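Local coordinates for protein putative sarcosine dimethylglycine methyltransferase (Galdieria sulphuraria, PDB 2O57) that probably transfers methyl groups from S-adenosylmethionine to sarcosine and dimethylglycine, at residues 75-80 with 290-295; 107-112 with 149-154; 172-177 with 224-229. All coordinates share one frame; numbering follows the deposited sequence.

Overall arrangement
All three contacts reach one mixed sheet of seven strands with strand order 3-2-1-4-5-7-6, the arrangement of class I methyltransferases. Contact 1 ties the end of helix 59-76 to strand 284-293 and closes a loop of the chain inside which the other two lie. Contact 2, joining strands 107-112 and 151-157 within the parallel half, closes before contact 3 opens between helix 166-176 and strand 226-233. Contacts 1 and 3 thus fasten flanking helices to the last two strands. The centres of contacts 1 and 3 are about 10 Å apart, those of 2 and 3 about 13 Å, and those of 1 and 2 about 14 Å. Lys293 reaches both Asn149 and Leu177, linking the C-terminal strand to both nested contacts.

Contact 1: residues 75-80 with 290-295; sequences AMTGVL and LFRKSD
Arg292 reaches from strand 284-293 to the turn that follows helix 59-76, where Thr77 receives its guanidinium group. The arginine starts with CG anti to the backbone N (chi1 -174°) and stays extended through chi2, which carries the chain away from its strand. CB, CG and CD form an extended arm directed at 75-80, and Val182 of strand 181-190 packs against the same side chain. At chi3 (-66°) the arm bends, and the guanidinium swings round to offer its edge to the carbonyl oxygen of Thr77. There NH2 lies 3.3 Å from Thr77 O, a weak hydrogen bond though nearly straight at 167°, with the oxygen close to the guanidinium plane. The same NH2 is 3.7 Å from Thr77 CB. A water bridges the same two residues, donating to Thr77 O at 2.6 Å and accepting from Arg292 NH1 at 3.0 Å, so that the carbonyl is held both directly and through solvent.

In the class I methyltransferase fold, strand 284-293 is the antiparallel strand inserted next to strand 181-190, and helix 59-76 is the one that leads into the first strand of the sheet, 85-89. Gly78, with positive phi, lets the chain leave that helix just where Thr77 O is presented.

NH1 also donates to the backbone O of Arg180, and Val79 CG1 lies oblique to the guanidinium, 4.5 Å from Arg292 NH1. Glu52 of the second subunit forms a long, weak ion pair with NH2. Beside the arginine the contact is apolar: Thr77 CG2 meets Leu290 CD2 at 3.9 Å, while the threonine hydroxyl OG1 hydrogen-bonds to Leu74 O, in the last turn of helix 59-76.

Contact 2: residues 107-112 with 149-154; sequences SIDCLN and NSYDFI
Asp109 and Tyr151 meet across strand 85-89 in the parallel part of the class I methyltransferase fold, a Rossmann-like sheet in which 107-112 and 151-157 run parallel with that strand between them. With a strand intervening, the two segments touch through side chains alone, and the nearest CA atoms, those of Ile108 and Ile154, remain 9.2 Å apart. The chain turns a corner at Asp152, with Tyr151 just before it and Phe153 just after.

The polar part is one short hydrogen bond, in which Tyr151 OH donates to Asp109 OD2 at 2.6 Å. The oxygen lies at the edge of the phenol ring, near its plane, and is met on its anti lone pair, the side away from OD1. Carboxylate and ring are turned 88° against each other. The aspartate is buried and has further partners: OD2 forms a salt bridge with Lys85, and OD1 accepts from Thr135 OG1 on the outermost strand of this half of the sheet. Such a grip on both oxygens would fix the rotation of the carboxylate, and the nearby ammonium group probably helps to stabilise its negative charge. A phenylalanine in place of Tyr151 would probably leave OD2 without its hydroxyl donor and the buried carboxylate more dependent on Lys85 and Thr135.

The apolar part is formed by Ile108 and Phe153, whose side chains cross at about a right angle. Phe153 has CG between the backbone N and the carbonyl carbon (chi1 68°), swinging the ring toward strand 107-112. Ile108 CD1 comes obliquely upon the ring, 3.6 Å from Phe153 CZ.

Contact 3: residues 172-177 with 224-229; sequences ECARVL and CGLVTL
Leu226 and Leu177 both hold CG anti to the carbonyl carbon, at chi1 -52° and -86°, and these torsions turn their branched ends to one another, Leu177 from just past the end of helix 166-176 and Leu226 from the start of strand 226-233. In this class I methyltransferase fold the helix follows strand 151-157, whereas 226-233 is the outermost strand at the far end of the sheet, beside 284-293.

Ala174 is the central residue of the contact. Its CB points at the turn that starts the strand and sits 3.2 Å from the carbonyl O of Cys224, with Cys224 CB at 3.9 Å. The small methyl lets the helix come this close to the turn, the CA atoms of Ala174 and Cys224 being 6.2 Å apart. Leu226 then spreads over the same methyl, with CG at 3.9 Å from Ala174 CB and both of its methyl groups close by. The side chains that meet do so by van der Waals contact, with Cys224 O the one polar atom touching the alanine methyl.

The turn itself is a Schellman motif that ends helix 214-223: Gly225, with positive phi, is its C-prime residue, and Leu226 N bonds to Ala221 O. After this reversal the side chain of Leu226 points toward helix 166-176.

On the other side of the helix Arg175 grips the carboxylate of Glu172 side-on, NH2 to OE1 and NE to OE2, and its NH1 also pairs with Asp148. Ala174 O accepts a hydrogen bond from Lys293 NZ. The two leucines cross at about a right angle, with Leu177 CD1 4.0 Å from Leu226 CD2.

Contact 1: residues 75-80 with 290-295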
loop_
_atom_site.group_PDB
_atom_site.type_symbol
_atom_site.label_atom_id
_atom_site.label_comp_id
_atom_site.label_asym_id
_atom_site.label_seq_id
_atom_site.Cartn_x
_atom_site.Cartn_y
_atom_site.Cartn_z
ATOM N N ALA A 75 3.295 -12.997 -2.356
ATOM C CA ALA A 75 3.904 -13.823 -3.418
ATOM C C ALA A 75 5.203 -13.210 -3.976
ATOM O O ALA A 75 6.171 -13.937 -4.308
ATOM C CB ALA A 75 2.899 -14.085 -4.548
HETATM N N MSE A 76 5.222 -11.870 -4.070
HETATM C CA MSE A 76 6.413 -11.143 -4.560
HETATM C C MSE A 76 7.629 -11.386 -3.653
HETATM O O MSE A 76 8.762 -11.240 -4.102
HETATM C CB MSE A 76 6.136 -9.622 -4.701
HETATM C CG MSE A 76 5.081 -9.268 -5.763
HETATM SE SE MSE A 76 5.748 -9.600 -7.527
HETATM C CE MSE A 76 6.599 -7.883 -7.851
ATOM N N THR A 77 7.412 -11.775 -2.392
ATOM C CA THR A 77 8.558 -12.062 -1.490
ATOM C C THR A 77 9.148 -13.470 -1.667
ATOM O O THR A 77 10.154 -13.790 -1.026
ATOM C CB THR A 77 8.210 -11.842 0.033
ATOM O OG1 THR A 77 7.385 -12.920 0.511
ATOM C CG2 THR A 77 7.531 -10.452 0.266
ATOM N N GLY A 78 8.537 -14.302 -2.519
ATOM C CA GLY A 78 9.020 -15.667 -2.738
ATOM C C GLY A 78 8.543 -16.756 -1.790
ATOM O O GLY A 78 8.817 -17.924 -2.041
ATOM N N VAL A 79 7.785 -16.404 -0.748
ATOM C CA VAL A 79 7.448 -17.386 0.308
ATOM C C VAL A 79 6.309 -18.333 -0.051
ATOM O O VAL A 79 6.164 -19.394 0.596
ATOM C CB VAL A 79 7.129 -16.757 1.699
ATOM C CG1 VAL A 79 8.392 -16.078 2.317
ATOM C CG2 VAL A 79 5.916 -15.799 1.635
ATOM N N LEU A 80 5.532 -18.011 -1.082
ATOM C CA LEU A 80 4.320 -18.801 -1.376
ATOM C C LEU A 80 4.569 -19.966 -2.371
ATOM O O LEU A 80 3.865 -20.164 -3.367
ATOM C CB LEU A 80 3.117 -17.894 -1.737
ATOM C CG LEU A 80 2.660 -16.827 -0.699
ATOM C CD1 LEU A 80 1.471 -15.974 -1.236
ATOM C CD2 LEU A 80 2.265 -17.501 0.582
ATOM N N LEU A 290 4.080 -5.685 5.534
ATOM C CA LEU A 290 4.819 -6.929 5.381
ATOM C C LEU A 290 6.143 -6.797 6.097
ATOM O O LEU A 290 6.811 -5.742 6.046
ATOM C CB LEU A 290 5.046 -7.281 3.925
ATOM C CG LEU A 290 3.908 -8.022 3.212
ATOM C CD1 LEU A 290 2.817 -6.963 2.748
ATOM C CD2 LEU A 290 4.578 -8.655 2.050
ATOM N N PHE A 291 6.509 -7.870 6.778
ATOM C CA PHE A 291 7.741 -7.922 7.552
ATOM C C PHE A 291 8.531 -9.126 7.111
ATOM O O PHE A 291 7.956 -10.092 6.601
ATOM C CB PHE A 291 7.444 -8.122 9.040
ATOM C CG PHE A 291 6.503 -7.110 9.639
ATOM C CD1 PHE A 291 6.982 -5.896 10.125
ATOM C CD2 PHE A 291 5.146 -7.399 9.762
ATOM C CE1 PHE A 291 6.110 -4.967 10.716
ATOM C CE2 PHE A 291 4.271 -6.488 10.361
ATOM C CZ PHE A 291 4.755 -5.271 10.834
ATOM N N ARG A 292 9.842 -9.084 7.313
ATOM C CA ARG A 292 10.633 -10.291 7.187
ATOM C C ARG A 292 11.458 -10.510 8.456
ATOM O O ARG A 292 11.959 -9.555 9.052
ATOM C CB ARG A 292 11.536 -10.245 5.952
ATOM C CG ARG A 292 12.286 -11.561 5.690
ATOM C CD ARG A 292 13.269 -11.513 4.518
ATOM N NE ARG A 292 12.674 -11.328 3.193
ATOM C CZ ARG A 292 12.147 -12.281 2.411
ATOM N NH1 ARG A 292 12.051 -13.572 2.800
ATOM N NH2 ARG A 292 11.697 -11.922 1.220
ATOM N N LYS A 293 11.576 -11.763 8.883
ATOM C CA LYS A 293 12.451 -12.115 9.996
ATOM C C LYS A 293 13.947 -12.107 9.560
ATOM O O LYS A 293 14.506 -13.134 9.136
ATOM C CB LYS A 293 12.081 -13.477 10.584
ATOM C CG LYS A 293 12.876 -13.830 11.833
ATOM C CD LYS A 293 12.301 -15.097 12.535
ATOM C CE LYS A 293 13.247 -15.632 13.612
ATOM N NZ LYS A 293 12.647 -16.852 14.283
ATOM N N SER A 294 14.547 -10.922 9.633
ATOM C CA SER A 294 15.952 -10.682 9.264
ATOM C C SER A 294 16.314 -9.316 9.811
ATOM O O SER A 294 15.432 -8.470 10.041
ATOM C CB SER A 294 16.177 -10.689 7.733
ATOM O OG SER A 294 15.370 -9.707 7.105
ATOM N N ASP A 295 17.607 -9.102 9.961
ATOM C CA ASP A 295 18.160 -7.861 10.478
ATOM C C ASP A 295 17.927 -6.708 9.505
ATOM O O ASP A 295 17.680 -5.582 9.934
ATOM C CB ASP A 295 19.661 -8.070 10.744
ATOM C CG ASP A 295 20.317 -6.897 11.470
ATOM O OD1 ASP A 295 19.639 -6.225 12.287
ATOM O OD2 ASP A 295 21.536 -6.669 11.232
HETATM O O HOH W 1 11.698 -15.372 0.375
#

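Contact 2: residues 107-112 with 149-154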
loop_
_atom_site.group_PDB
_atom_site.type_symbol
_atom_site.label_atom_id
_atom_site.label_comp_id
_atom_site.label_asym_id
_atom_site.label_seq_id
_atom_site.Cartn_x
_atom_site.Cartn_y
_atom_site.Cartn_z
ATOM N N SER A 107 0.437 -25.121 2.594
ATOM C CA SER A 107 -0.299 -25.654 3.732
ATOM C C SER A 107 -0.499 -24.548 4.772
ATOM O O SER A 107 0.401 -23.729 4.994
ATOM C CB SER A 107 0.498 -26.802 4.348
ATOM O OG SER A 107 0.618 -27.878 3.405
ATOM N N ILE A 108 -1.662 -24.524 5.405
ATOM C CA ILE A 108 -1.997 -23.468 6.364
ATOM C C ILE A 108 -2.444 -24.065 7.692
ATOM O O ILE A 108 -3.360 -24.896 7.720
ATOM C CB ILE A 108 -3.155 -22.557 5.851
ATOM C CG1 ILE A 108 -2.820 -21.901 4.486
ATOM C CG2 ILE A 108 -3.526 -21.486 6.895
ATOM C CD1 ILE A 108 -1.847 -20.764 4.581
ATOM N N ASP A 109 -1.841 -23.597 8.791
ATOM C CA ASP A 109 -2.395 -23.861 10.118
ATOM C C ASP A 109 -3.175 -22.612 10.529
ATOM O O ASP A 109 -2.620 -21.511 10.530
ATOM C CB ASP A 109 -1.304 -24.116 11.144
ATOM C CG ASP A 109 -0.541 -25.408 10.887
ATOM O OD1 ASP A 109 -1.063 -26.321 10.227
ATOM O OD2 ASP A 109 0.573 -25.521 11.382
ATOM N N CYS A 110 -4.438 -22.801 10.924
ATOM C CA CYS A 110 -5.272 -21.694 11.375
ATOM C C CYS A 110 -5.222 -21.659 12.894
ATOM O O CYS A 110 -5.334 -22.720 13.547
ATOM C CB CYS A 110 -6.724 -21.885 10.886
ATOM S SG CYS A 110 -6.952 -21.857 9.135
ATOM N N LEU A 111 -5.024 -20.471 13.463
ATOM C CA LEU A 111 -5.121 -20.289 14.908
ATOM C C LEU A 111 -6.244 -19.327 15.177
ATOM O O LEU A 111 -6.259 -18.216 14.634
ATOM C CB LEU A 111 -3.815 -19.782 15.530
ATOM C CG LEU A 111 -3.795 -19.745 17.065
ATOM C CD1 LEU A 111 -3.841 -21.154 17.631
ATOM C CD2 LEU A 111 -2.498 -19.044 17.513
ATOM N N ASN A 112 -7.203 -19.741 15.995
ATOM C CA ASN A 112 -8.375 -18.916 16.186
ATOM C C ASN A 112 -8.940 -19.178 17.584
ATOM O O ASN A 112 -8.917 -20.330 18.049
ATOM C CB ASN A 112 -9.397 -19.278 15.104
ATOM C CG ASN A 112 -10.467 -18.235 14.904
ATOM O OD1 ASN A 112 -10.174 -17.071 14.602
ATOM N ND2 ASN A 112 -11.728 -18.659 14.963
ATOM N N ASN A 149 10.533 -21.394 14.925
ATOM C CA ASN A 149 10.991 -21.567 13.564
ATOM C C ASN A 149 10.184 -22.581 12.770
ATOM O O ASN A 149 10.776 -23.426 12.117
ATOM C CB ASN A 149 12.476 -21.961 13.546
ATOM C CG ASN A 149 13.336 -20.972 14.254
ATOM O OD1 ASN A 149 13.257 -19.770 13.973
ATOM N ND2 ASN A 149 14.151 -21.446 15.206
ATOM N N SER A 150 8.850 -22.506 12.866
ATOM C CA SER A 150 7.940 -23.442 12.196
ATOM C C SER A 150 7.419 -22.973 10.828
ATOM O O SER A 150 7.157 -23.805 9.961
ATOM C CB SER A 150 6.707 -23.722 13.093
ATOM O OG SER A 150 7.016 -24.671 14.104
ATOM N N TYR A 151 7.254 -21.656 10.644
ATOM C CA TYR A 151 6.531 -21.157 9.480
ATOM C C TYR A 151 7.330 -20.415 8.431
ATOM O O TYR A 151 8.130 -19.549 8.735
ATOM C CB TYR A 151 5.307 -20.327 9.939
ATOM C CG TYR A 151 4.334 -21.189 10.726
ATOM C CD1 TYR A 151 3.502 -22.091 10.069
ATOM C CD2 TYR A 151 4.299 -21.142 12.111
ATOM C CE1 TYR A 151 2.638 -22.911 10.760
ATOM C CE2 TYR A 151 3.438 -21.955 12.844
ATOM C CZ TYR A 151 2.615 -22.850 12.157
ATOM O OH TYR A 151 1.746 -23.666 12.850
ATOM N N ASP A 152 7.054 -20.721 7.175
ATOM C CA ASP A 152 7.566 -19.909 6.095
ATOM C C ASP A 152 6.927 -18.528 6.073
ATOM O O ASP A 152 7.557 -17.579 5.666
ATOM C CB ASP A 152 7.345 -20.630 4.784
ATOM C CG ASP A 152 8.063 -21.954 4.749
ATOM O OD1 ASP A 152 9.305 -21.892 4.796
ATOM O OD2 ASP A 152 7.406 -23.021 4.750
ATOM N N PHE A 153 5.670 -18.428 6.516
ATOM C CA PHE A 153 4.925 -17.169 6.467
ATOM C C PHE A 153 3.754 -17.157 7.456
ATOM O O PHE A 153 3.286 -18.213 7.928
ATOM C CB PHE A 153 4.432 -16.838 5.032
ATOM C CG PHE A 153 3.369 -17.770 4.516
ATOM C CD1 PHE A 153 2.010 -17.469 4.691
ATOM C CD2 PHE A 153 3.716 -18.947 3.825
ATOM C CE1 PHE A 153 1.012 -18.353 4.199
ATOM C CE2 PHE A 153 2.735 -19.822 3.326
ATOM C CZ PHE A 153 1.372 -19.510 3.516
ATOM N N ILE A 154 3.368 -15.942 7.825
ATOM C CA ILE A 154 2.203 -15.645 8.650
ATOM C C ILE A 154 1.289 -14.671 7.879
ATOM O O ILE A 154 1.751 -13.682 7.255
ATOM C CB ILE A 154 2.566 -15.019 10.021
ATOM C CG1 ILE A 154 3.359 -16.006 10.850
ATOM C CG2 ILE A 154 1.272 -14.531 10.793
ATOM C CD1 ILE A 154 3.989 -15.402 12.185
#

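Contact 3: residues 172-177 with 224-229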
loop_
_atom_site.group_PDB
_atom_site.type_symbol
_atom_site.label_atom_id
_atom_site.label_comp_id
_atom_site.label_asym_id
_atom_site.label_seq_id
_atom_site.Cartn_x
_atom_site.Cartn_y
_atom_site.Cartn_z
ATOM N N GLU A 172 5.797 -13.492 19.634
ATOM C CA GLU A 172 5.344 -14.819 19.206
ATOM C C GLU A 172 5.446 -14.978 17.698
ATOM O O GLU A 172 5.856 -16.024 17.227
ATOM C CB GLU A 172 3.909 -15.107 19.670
ATOM C CG GLU A 172 3.797 -15.428 21.175
ATOM C CD GLU A 172 4.508 -16.728 21.471
ATOM O OE1 GLU A 172 3.913 -17.802 21.244
ATOM O OE2 GLU A 172 5.671 -16.688 21.899
ATOM N N CYS A 173 5.050 -13.941 16.948
ATOM C CA CYS A 173 5.178 -13.984 15.477
ATOM C C CYS A 173 6.634 -14.246 15.065
ATOM O O CYS A 173 6.902 -15.134 14.230
ATOM C CB CYS A 173 4.629 -12.726 14.805
ATOM S SG CYS A 173 2.797 -12.578 14.886
ATOM N N ALA A 174 7.565 -13.487 15.650
ATOM C CA ALA A 174 8.958 -13.657 15.325
ATOM C C ALA A 174 9.480 -15.033 15.742
ATOM O O ALA A 174 10.173 -15.682 14.966
ATOM C CB ALA A 174 9.821 -12.517 15.890
ATOM N N ARG A 175 9.089 -15.496 16.934
ATOM C CA ARG A 175 9.483 -16.821 17.423
ATOM C C ARG A 175 9.102 -17.952 16.460
ATOM O O ARG A 175 9.907 -18.840 16.165
ATOM C CB ARG A 175 8.862 -17.104 18.807
ATOM C CG ARG A 175 9.283 -18.451 19.375
ATOM C CD ARG A 175 8.662 -18.736 20.742
ATOM N NE ARG A 175 7.201 -18.905 20.677
ATOM C CZ ARG A 175 6.588 -20.016 20.275
ATOM N NH1 ARG A 175 7.299 -21.068 19.850
ATOM N NH2 ARG A 175 5.262 -20.074 20.298
ATOM N N VAL A 176 7.865 -17.934 15.982
ATOM C CA VAL A 176 7.392 -19.051 15.179
ATOM C C VAL A 176 7.761 -18.976 13.696
ATOM O O VAL A 176 7.626 -19.946 12.974
ATOM C CB VAL A 176 5.887 -19.334 15.389
ATOM C CG1 VAL A 176 5.607 -19.603 16.892
ATOM C CG2 VAL A 176 4.973 -18.198 14.788
ATOM N N LEU A 177 8.219 -17.815 13.247
ATOM C CA LEU A 177 8.666 -17.693 11.871
ATOM C C LEU A 177 10.026 -18.309 11.739
ATOM O O LEU A 177 10.882 -18.176 12.637
ATOM C CB LEU A 177 8.729 -16.227 11.412
ATOM C CG LEU A 177 7.461 -15.578 10.866
ATOM C CD1 LEU A 177 7.714 -14.069 10.682
ATOM C CD2 LEU A 177 7.050 -16.247 9.544
ATOM N N CYS A 224 11.654 -7.150 17.769
ATOM C CA CYS A 224 11.566 -8.606 17.706
ATOM C C CYS A 224 12.359 -9.248 16.565
ATOM O O CYS A 224 12.211 -10.446 16.299
ATOM C CB CYS A 224 10.090 -9.025 17.620
ATOM S SG CYS A 224 9.160 -8.455 19.066
ATOM N N GLY A 225 13.181 -8.447 15.882
ATOM C CA GLY A 225 13.958 -8.929 14.729
ATOM C C GLY A 225 13.162 -9.056 13.433
ATOM O O GLY A 225 13.552 -9.814 12.535
ATOM N N LEU A 226 12.056 -8.308 13.327
ATOM C CA LEU A 226 11.287 -8.263 12.083
ATOM C C LEU A 226 11.416 -6.922 11.413
ATOM O O LEU A 226 10.924 -5.899 11.930
ATOM C CB LEU A 226 9.792 -8.563 12.292
ATOM C CG LEU A 226 9.404 -9.829 13.051
ATOM C CD1 LEU A 226 7.894 -9.864 13.347
ATOM C CD2 LEU A 226 9.815 -11.014 12.235
ATOM N N VAL A 227 12.047 -6.927 10.249
ATOM C CA VAL A 227 12.196 -5.703 9.449
ATOM C C VAL A 227 10.914 -5.442 8.643
ATOM O O VAL A 227 10.264 -6.392 8.170
ATOM C CB VAL A 227 13.454 -5.773 8.550
ATOM C CG1 VAL A 227 13.290 -6.801 7.453
ATOM C CG2 VAL A 227 13.786 -4.400 7.955
ATOM N N THR A 228 10.548 -4.166 8.522
ATOM C CA THR A 228 9.359 -3.772 7.795
ATOM C C THR A 228 9.775 -3.581 6.333
ATOM O O THR A 228 10.645 -2.739 6.008
ATOM C CB THR A 228 8.744 -2.484 8.359
ATOM O OG1 THR A 228 8.294 -2.721 9.698
ATOM C CG2 THR A 228 7.556 -2.085 7.506
ATOM N N LEU A 229 9.210 -4.411 5.478
ATOM C CA LEU A 229 9.483 -4.394 4.032
ATOM C C LEU A 229 8.699 -3.315 3.317
ATOM O O LEU A 229 9.238 -2.644 2.441
ATOM C CB LEU A 229 9.104 -5.722 3.402
ATOM C CG LEU A 229 9.841 -6.995 3.847
ATOM C CD1 LEU A 229 9.373 -8.217 3.012
ATOM C CD2 LEU A 229 11.360 -6.841 3.729
#